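Local coordinates for protein aromatic-amino-acid transaminase TyrB (Burkholderia cenocepacia K56-2Valvano, PDB 4WD2) that probably transfers the amino group of aromatic amino acids to 2-oxo acids, using a pyridoxal phosphate cofactor held as an imine on a lysine, at residues A[354-359]-A[382-387]. Residues are numbered along the deposited sequence; the frame is centred on the assembly and turned at random.
Sequences GMFTYT and RMCVAG
T357 and M383 lie alongside each other on one face of the antiparallel ladder formed by strands 356-358 and 382-384, with T357 CG2 3.9 Å from M383 CG. The M383 side chain, its CG set in the crowded position between backbone N and carbonyl carbon (chi1 83°), also meets T359 CG2, and helices 309-338 and 393-405 close over this apolar layer. On the other face F356 and R382 run side by side, and ring atom CE1 of F356 sits over the guanidinium, 3.5 Å from R382 CZ, the two planes tilted by 30°. A bend at chi3 of R382 lays the group there, while the SG of C384 stands obliquely 5.1 Å from the F356 ring centre. Between the faces runs the backbone: M383 N gives T357 O a nearly straight bond of 2.8 Å, and T357 N returns one to M383 O. Where the strand gives way to a 3-10 turn, V385 N still reaches M355 O at 2.7 Å, though more bent (132°). At the polar edge, T357 OG1 bonds to Q352 and R330. In this two-stranded antiparallel pair of the class I/II aminotransferase fold, whose strands are joined through helix 363-371 and strand 375-376, a buried guanidinium thus has one face taken by a ring carbon, an approach that leaves its N-H edges for polar partners.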
loop_
_atom_site.group_PDB
_atom_site.type_symbol
_atom_site.label_atom_id
_atom_site.label_comp_id
_atom_site.label_asym_id
_atom_site.label_seq_id
_atom_site.Cartn_x
_atom_site.Cartn_y
_atom_site.Cartn_z
ATOM N N GLY A 354 -8.545 -24.231 -10.888
ATOM C CA GLY A 354 -7.603 -23.237 -10.408
ATOM C C GLY A 354 -6.431 -23.881 -9.704
ATOM O O GLY A 354 -6.118 -25.037 -9.950
ATOM N N MET A 355 -5.788 -23.149 -8.804
ATOM C CA MET A 355 -4.586 -23.676 -8.169
ATOM C C MET A 355 -4.859 -24.588 -6.985
ATOM O O MET A 355 -3.948 -25.259 -6.510
ATOM C CB MET A 355 -3.680 -22.535 -7.723
ATOM C CG MET A 355 -2.944 -21.892 -8.874
ATOM S SD MET A 355 -1.853 -20.619 -8.275
ATOM C CE MET A 355 -2.103 -19.383 -9.542
ATOM N N PHE A 356 -6.093 -24.629 -6.503
ATOM C CA PHE A 356 -6.357 -25.389 -5.284
ATOM C C PHE A 356 -7.364 -26.494 -5.456
ATOM O O PHE A 356 -8.245 -26.427 -6.309
ATOM C CB PHE A 356 -6.832 -24.456 -4.175
ATOM C CG PHE A 356 -5.885 -23.333 -3.898
ATOM C CD1 PHE A 356 -4.691 -23.569 -3.240
ATOM C CD2 PHE A 356 -6.177 -22.044 -4.314
ATOM C CE1 PHE A 356 -3.804 -22.537 -2.992
ATOM C CE2 PHE A 356 -5.299 -21.013 -4.075
ATOM C CZ PHE A 356 -4.107 -21.258 -3.409
ATOM N N THR A 357 -7.221 -27.516 -4.625
ATOM C CA THR A 357 -8.221 -28.561 -4.521
ATOM C C THR A 357 -8.433 -28.899 -3.050
ATOM O O THR A 357 -7.480 -28.955 -2.264
ATOM C CB THR A 357 -7.825 -29.815 -5.344
ATOM O OG1 THR A 357 -8.634 -29.878 -6.527
ATOM C CG2 THR A 357 -8.025 -31.112 -4.544
ATOM N N TYR A 358 -9.700 -29.048 -2.675
ATOM C CA TYR A 358 -10.058 -29.579 -1.368
ATOM C C TYR A 358 -10.091 -31.093 -1.481
ATOM O O TYR A 358 -11.031 -31.645 -2.050
ATOM C CB TYR A 358 -11.416 -29.038 -0.906
ATOM C CG TYR A 358 -11.328 -28.128 0.299
ATOM C CD1 TYR A 358 -10.229 -27.300 0.488
ATOM C CD2 TYR A 358 -12.333 -28.113 1.257
ATOM C CE1 TYR A 358 -10.137 -26.476 1.591
ATOM C CE2 TYR A 358 -12.253 -27.290 2.362
ATOM C CZ TYR A 358 -11.148 -26.480 2.527
ATOM O OH TYR A 358 -11.059 -25.661 3.623
ATOM N N THR A 359 -9.059 -31.759 -0.962
ATOM C CA THR A 359 -8.913 -33.202 -1.145
ATOM C C THR A 359 -9.972 -33.988 -0.388
ATOM O O THR A 359 -10.254 -35.138 -0.719
ATOM C CB THR A 359 -7.522 -33.709 -0.693
ATOM O OG1 THR A 359 -7.326 -33.422 0.697
ATOM C CG2 THR A 359 -6.410 -33.054 -1.509
ATOM N N ARG A 382 -6.505 -28.763 1.948
ATOM C CA ARG A 382 -6.231 -27.983 0.749
ATOM C C ARG A 382 -4.890 -28.385 0.146
ATOM O O ARG A 382 -3.863 -28.359 0.827
ATOM C CB ARG A 382 -6.228 -26.480 1.045
ATOM C CG ARG A 382 -6.132 -25.616 -0.206
ATOM C CD ARG A 382 -5.636 -24.204 0.108
ATOM N NE ARG A 382 -4.186 -24.145 0.245
ATOM C CZ ARG A 382 -3.499 -23.032 0.492
ATOM N NH1 ARG A 382 -4.130 -21.874 0.631
ATOM N NH2 ARG A 382 -2.179 -23.080 0.596
ATOM N N MET A 383 -4.894 -28.738 -1.136
ATOM C CA MET A 383 -3.638 -28.933 -1.844
ATOM C C MET A 383 -3.495 -27.862 -2.926
ATOM O O MET A 383 -4.477 -27.464 -3.555
ATOM C CB MET A 383 -3.535 -30.350 -2.441
ATOM C CG MET A 383 -4.212 -30.588 -3.783
ATOM S SD MET A 383 -3.415 -31.900 -4.782
ATOM C CE MET A 383 -2.832 -33.001 -3.512
ATOM N N CYS A 384 -2.276 -27.360 -3.105
ATOM C CA CYS A 384 -1.995 -26.503 -4.241
ATOM C C CYS A 384 -1.585 -27.365 -5.425
ATOM O O CYS A 384 -0.464 -27.874 -5.471
ATOM C CB CYS A 384 -0.895 -25.488 -3.930
ATOM S SG CYS A 384 -0.600 -24.378 -5.328
ATOM N N VAL A 385 -2.503 -27.521 -6.375
ATOM C CA VAL A 385 -2.272 -28.329 -7.567
ATOM C C VAL A 385 -1.074 -27.819 -8.375
ATOM O O VAL A 385 -0.383 -28.598 -9.029
ATOM C CB VAL A 385 -3.530 -28.355 -8.462
ATOM C CG1 VAL A 385 -3.367 -29.353 -9.599
ATOM C CG2 VAL A 385 -4.756 -28.695 -7.629
ATOM N N ALA A 386 -0.818 -26.514 -8.319
ATOM C CA ALA A 386 0.305 -25.930 -9.052
ATOM C C ALA A 386 1.656 -26.421 -8.516
ATOM O O ALA A 386 2.683 -26.291 -9.187
ATOM C CB ALA A 386 0.235 -24.409 -9.000
ATOM N N GLY A 387 1.651 -26.993 -7.316
ATOM C CA GLY A 387 2.861 -27.560 -6.737
ATOM C C GLY A 387 3.238 -28.906 -7.332
ATOM O O GLY A 387 4.320 -29.441 -7.067
#